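HRDC domain-containing protein (Bifidobacterium adolescentis ATCC 15703, PDB 3CYM) is uncharacterised but probably acts as a ribonuclease D-like 3'-5' exonuclease that binds nucleic acids. Local coordinates at residues Glu226-Leu240 against Leu259-Lys271. Numbering follows the deposited sequence.
Sequences EVMRDRQALAIVRAL and LSDSSIIEVAKRK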
loop_
_atom_site.group_PDB
_atom_site.type_symbol
_atom_site.label_atom_id
_atom_site.label_comp_id
_atom_site.label_asym_id
_atom_site.label_seq_id
_atom_site.Cartn_x
_atom_site.Cartn_y
_atom_site.Cartn_z
ATOM N N GLU A 226 22.135 -4.292 13.654
ATOM C CA GLU A 226 23.575 -4.448 13.819
ATOM C C GLU A 226 24.238 -3.224 14.457
ATOM O O GLU A 226 25.440 -3.236 14.721
ATOM C CB GLU A 226 24.216 -4.706 12.455
ATOM C CG GLU A 226 23.680 -5.918 11.694
ATOM C CD GLU A 226 24.276 -6.041 10.302
ATOM O OE1 GLU A 226 25.211 -5.276 9.975
ATOM O OE2 GLU A 226 23.810 -6.905 9.527
ATOM N N VAL A 227 23.440 -2.189 14.715
ATOM C CA VAL A 227 23.925 -0.868 15.107
ATOM C C VAL A 227 23.126 -0.327 16.313
ATOM O O VAL A 227 23.481 0.695 16.908
ATOM C CB VAL A 227 23.953 0.078 13.830
ATOM C CG1 VAL A 227 23.233 1.401 14.013
ATOM C CG2 VAL A 227 25.370 0.261 13.303
ATOM N N MET A 228 22.086 -1.065 16.705
ATOM C CA MET A 228 21.166 -0.673 17.793
ATOM C C MET A 228 21.749 -0.545 19.208
ATOM O O MET A 228 21.170 0.136 20.048
ATOM C CB MET A 228 19.944 -1.593 17.813
ATOM C CG MET A 228 18.708 -0.985 17.167
ATOM S SD MET A 228 17.516 -2.220 16.602
ATOM C CE MET A 228 17.149 -3.120 18.116
ATOM N N ARG A 229 22.888 -1.179 19.469
ATOM C CA ARG A 229 23.596 -1.013 20.745
ATOM C C ARG A 229 24.320 0.336 20.833
ATOM O O ARG A 229 24.650 0.808 21.921
ATOM C CB ARG A 229 24.599 -2.157 20.945
ATOM C CG ARG A 229 25.733 -2.209 19.900
ATOM C CD ARG A 229 25.919 -3.616 19.362
ATOM N NE ARG A 229 24.754 -4.045 18.589
ATOM C CZ ARG A 229 24.197 -5.252 18.667
ATOM N NH1 ARG A 229 23.137 -5.536 17.924
ATOM N NH2 ARG A 229 24.683 -6.172 19.496
ATOM N N ASP A 230 24.555 0.945 19.676
ATOM C CA ASP A 230 25.404 2.117 19.548
ATOM C C ASP A 230 24.536 3.324 19.200
ATOM O O ASP A 230 24.108 3.490 18.053
ATOM C CB ASP A 230 26.459 1.837 18.466
ATOM C CG ASP A 230 27.525 2.918 18.363
ATOM O OD1 ASP A 230 27.430 3.963 19.046
ATOM O OD2 ASP A 230 28.472 2.712 17.569
ATOM N N ARG A 231 24.288 4.165 20.199
ATOM C CA ARG A 231 23.393 5.314 20.044
ATOM C C ARG A 231 23.988 6.445 19.199
ATOM O O ARG A 231 23.241 7.207 18.586
ATOM C CB ARG A 231 22.914 5.830 21.405
ATOM C CG ARG A 231 22.426 4.712 22.329
ATOM C CD ARG A 231 21.392 5.162 23.357
ATOM N NE ARG A 231 21.842 6.299 24.156
ATOM C CZ ARG A 231 21.146 7.420 24.332
ATOM N NH1 ARG A 231 19.950 7.565 23.778
ATOM N NH2 ARG A 231 21.646 8.396 25.078
ATOM N N GLN A 232 25.320 6.545 19.158
ATOM C CA GLN A 232 25.996 7.493 18.261
ATOM C C GLN A 232 25.875 7.061 16.799
ATOM O O GLN A 232 25.740 7.898 15.912
ATOM C CB GLN A 232 27.468 7.702 18.634
ATOM C CG GLN A 232 28.087 8.942 17.967
ATOM C CD GLN A 232 29.514 9.227 18.388
ATOM O OE1 GLN A 232 29.948 10.379 18.365
ATOM N NE2 GLN A 232 30.252 8.188 18.772
ATOM N N ALA A 233 25.921 5.751 16.564
ATOM C CA ALA A 233 25.661 5.189 15.240
ATOM C C ALA A 233 24.218 5.446 14.840
ATOM O O ALA A 233 23.935 5.769 13.692
ATOM C CB ALA A 233 25.956 3.704 15.223
ATOM N N LEU A 234 23.316 5.326 15.807
ATOM C CA LEU A 234 21.901 5.578 15.578
ATOM C C LEU A 234 21.633 7.041 15.253
ATOM O O LEU A 234 20.801 7.330 14.406
ATOM C CB LEU A 234 21.065 5.091 16.762
ATOM C CG LEU A 234 20.966 3.562 16.883
ATOM C CD1 LEU A 234 20.310 3.137 18.198
ATOM C CD2 LEU A 234 20.238 2.943 15.687
ATOM N N ALA A 235 22.382 7.946 15.885
ATOM C CA ALA A 235 22.352 9.374 15.548
ATOM C C ALA A 235 22.829 9.641 14.116
ATOM O O ALA A 235 22.319 10.536 13.450
ATOM C CB ALA A 235 23.182 10.166 16.525
ATOM N N ILE A 236 23.800 8.854 13.656
ATOM C CA ILE A 236 24.301 8.932 12.283
ATOM C C ILE A 236 23.254 8.409 11.284
ATOM O O ILE A 236 22.963 9.070 10.281
ATOM C CB ILE A 236 25.689 8.210 12.143
ATOM C CG1 ILE A 236 26.757 9.008 12.891
ATOM C CG2 ILE A 236 26.095 8.054 10.685
ATOM C CD1 ILE A 236 28.013 8.264 13.217
ATOM N N VAL A 237 22.687 7.240 11.577
ATOM C CA VAL A 237 21.585 6.677 10.792
ATOM C C VAL A 237 20.404 7.658 10.697
ATOM O O VAL A 237 19.903 7.917 9.607
ATOM C CB VAL A 237 21.113 5.319 11.360
ATOM C CG1 VAL A 237 19.848 4.850 10.659
ATOM C CG2 VAL A 237 22.213 4.273 11.216
ATOM N N ARG A 238 19.991 8.218 11.831
ATOM C CA ARG A 238 18.941 9.231 11.862
ATOM C C ARG A 238 19.240 10.414 10.951
ATOM O O ARG A 238 18.388 10.813 10.160
ATOM C CB ARG A 238 18.712 9.743 13.288
ATOM C CG ARG A 238 17.493 10.636 13.416
ATOM C CD ARG A 238 17.212 11.020 14.854
ATOM N NE ARG A 238 18.366 11.638 15.511
ATOM C CZ ARG A 238 18.339 12.169 16.732
ATOM N NH1 ARG A 238 19.439 12.701 17.250
ATOM N NH2 ARG A 238 17.212 12.175 17.438
ATOM N N ALA A 239 20.453 10.959 11.066
ATOM C CA ALA A 239 20.856 12.158 10.328
ATOM C C ALA A 239 20.950 11.900 8.822
ATOM O O ALA A 239 20.499 12.722 8.021
ATOM C CB ALA A 239 22.177 12.686 10.870
ATOM N N LEU A 240 21.522 10.753 8.453
ATOM C CA LEU A 240 21.625 10.321 7.054
ATOM C C LEU A 240 20.279 10.018 6.401
ATOM O O LEU A 240 20.033 10.460 5.277
ATOM C CB LEU A 240 22.543 9.105 6.926
ATOM C CG LEU A 240 24.055 9.346 7.003
ATOM C CD1 LEU A 240 24.731 8.010 7.032
ATOM C CD2 LEU A 240 24.572 10.165 5.825
ATOM N N LEU A 259 21.244 7.003 -1.883
ATOM C CA LEU A 259 22.153 6.461 -0.891
ATOM C C LEU A 259 21.563 5.141 -0.395
ATOM O O LEU A 259 20.390 5.075 -0.002
ATOM C CB LEU A 259 22.356 7.470 0.257
ATOM C CG LEU A 259 23.338 7.161 1.390
ATOM C CD1 LEU A 259 24.785 7.178 0.914
ATOM C CD2 LEU A 259 23.137 8.152 2.521
ATOM N N SER A 260 22.376 4.092 -0.440
ATOM C CA SER A 260 21.975 2.773 0.017
ATOM C C SER A 260 21.917 2.691 1.541
ATOM O O SER A 260 22.556 3.481 2.241
ATOM C CB SER A 260 22.965 1.735 -0.496
ATOM O OG SER A 260 24.213 1.888 0.153
ATOM N N ASP A 261 21.163 1.713 2.038
ATOM C CA ASP A 261 21.111 1.395 3.464
ATOM C C ASP A 261 22.425 0.794 3.964
ATOM O O ASP A 261 22.833 1.067 5.087
ATOM C CB ASP A 261 19.957 0.438 3.757
ATOM C CG ASP A 261 18.597 1.119 3.713
ATOM O OD1 ASP A 261 18.524 2.317 3.366
ATOM O OD2 ASP A 261 17.588 0.453 4.036
ATOM N N SER A 262 23.080 -0.010 3.124
ATOM C CA SER A 262 24.411 -0.558 3.419
ATOM C C SER A 262 25.423 0.533 3.711
ATOM O O SER A 262 26.174 0.405 4.669
ATOM C CB SER A 262 24.944 -1.405 2.259
ATOM O OG SER A 262 24.010 -2.387 1.862
ATOM N N SER A 263 25.440 1.583 2.881
ATOM C CA SER A 263 26.335 2.740 3.069
ATOM C C SER A 263 26.080 3.442 4.385
ATOM O O SER A 263 27.027 3.716 5.109
ATOM C CB SER A 263 26.204 3.770 1.944
ATOM O OG SER A 263 26.695 3.252 0.720
ATOM N N ILE A 264 24.804 3.724 4.665
ATOM C CA ILE A 264 24.348 4.318 5.930
ATOM C C ILE A 264 24.839 3.530 7.156
ATOM O O ILE A 264 25.483 4.099 8.040
ATOM C CB ILE A 264 22.793 4.477 5.972
ATOM C CG1 ILE A 264 22.329 5.530 4.964
ATOM C CG2 ILE A 264 22.304 4.861 7.370
ATOM C CD1 ILE A 264 20.835 5.584 4.763
ATOM N N ILE A 265 24.553 2.226 7.186
ATOM C CA ILE A 265 25.004 1.341 8.271
ATOM C C ILE A 265 26.537 1.287 8.347
ATOM O O ILE A 265 27.112 1.374 9.430
ATOM C CB ILE A 265 24.377 -0.087 8.140
ATOM C CG1 ILE A 265 22.839 -0.028 8.222
ATOM C CG2 ILE A 265 24.938 -1.062 9.178
ATOM C CD1 ILE A 265 22.282 0.526 9.520
ATOM N N GLU A 266 27.186 1.190 7.192
ATOM C CA GLU A 266 28.645 1.157 7.106
ATOM C C GLU A 266 29.313 2.366 7.761
ATOM O O GLU A 266 30.234 2.208 8.570
ATOM C CB GLU A 266 29.074 1.085 5.645
ATOM C CG GLU A 266 30.063 -0.005 5.354
ATOM C CD GLU A 266 30.660 0.104 3.963
ATOM O OE1 GLU A 266 31.903 0.148 3.865
ATOM O OE2 GLU A 266 29.891 0.145 2.972
ATOM N N VAL A 267 28.834 3.566 7.430
ATOM C CA VAL A 267 29.432 4.796 7.963
ATOM C C VAL A 267 29.030 5.055 9.419
ATOM O O VAL A 267 29.741 5.743 10.150
ATOM C CB VAL A 267 29.168 6.044 7.064
ATOM C CG1 VAL A 267 29.792 5.868 5.708
ATOM C CG2 VAL A 267 27.719 6.279 6.896
ATOM N N ALA A 268 27.906 4.479 9.841
ATOM C CA ALA A 268 27.473 4.579 11.234
ATOM C C ALA A 268 28.341 3.701 12.123
ATOM O O ALA A 268 28.629 4.059 13.262
ATOM C CB ALA A 268 26.007 4.212 11.373
ATOM N N LYS A 269 28.760 2.556 11.583
ATOM C CA LYS A 269 29.728 1.675 12.232
ATOM C C LYS A 269 31.104 2.331 12.304
ATOM O O LYS A 269 31.688 2.449 13.377
ATOM C CB LYS A 269 29.844 0.368 11.450
ATOM C CG LYS A 269 28.780 -0.667 11.753
ATOM C CD LYS A 269 28.866 -1.755 10.694
ATOM C CE LYS A 269 28.274 -3.066 11.166
ATOM N NZ LYS A 269 26.829 -2.905 11.459
ATOM N N ARG A 270 31.588 2.797 11.156
ATOM C CA ARG A 270 32.963 3.253 11.017
ATOM C C ARG A 270 33.223 4.656 11.554
ATOM O O ARG A 270 34.340 4.953 11.975
ATOM C CB ARG A 270 33.393 3.181 9.557
ATOM C CG ARG A 270 33.622 1.781 9.041
ATOM C CD ARG A 270 34.967 1.749 8.344
ATOM N NE ARG A 270 34.955 0.971 7.115
ATOM C CZ ARG A 270 35.866 1.082 6.153
ATOM N NH1 ARG A 270 36.862 1.949 6.262
ATOM N NH2 ARG A 270 35.772 0.328 5.069
ATOM N N LYS A 271 32.192 5.504 11.526
ATOM C CA LYS A 271 32.279 6.915 11.945
ATOM C C LYS A 271 33.505 7.685 11.399
ATOM O O LYS A 271 34.420 8.010 12.164
ATOM C CB LYS A 271 32.215 7.033 13.473
ATOM C CG LYS A 271 31.179 6.134 14.132
ATOM C CD LYS A 271 31.129 6.370 15.624
ATOM C CE LYS A 271 29.930 5.692 16.246
ATOM N NZ LYS A 271 29.935 4.242 15.957
#
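The carboxylate of Asp230 takes Lys271 NZ on the syn side of OD2, 24° out of its plane and 2.7 Å away, while its other oxygen, OD1, receives weak N-cap bonds from Gln232 N and Ala233 N. Aspartate suits this place because one short side chain caps helix 231-250 and still offers an oxygen to the lysine. The bend at the end of Lys271 (chi4 57°) lets NZ also donate to Ala268 O (3.0 Å), nearly in line with the carbonyl, while its CE lies 3.6 Å from Gln232 NE2 and its CG against Ile236 CD1. An alanine in place of Lys271 would probably leave Asp230 OD2 without its cationic mate and Ala268 O without this donor. At another carboxylate, Glu226 OE1 meets Lys269 NZ at 3.2 Å through its anti lone pair; OE2 is hydrogen-bonded to His223 ND1. Helices 231-240 and 261-270 of the all-helical HRDC domain run in roughly opposite directions, their axes inclined at 143°. Small Ala233 and Ala268 allow the close approach, their CB atoms 3.9 Å apart, and Val237 CG2 rests against Ala268 CB and Ile264 CG2. Branched Leu240 reaches two ways: CD1 presses tightly on Val267 CG2 (3.5 Å), and CD2 touches CD2 of Leu259, a side chain that also meets Trp315 of helix 312-323.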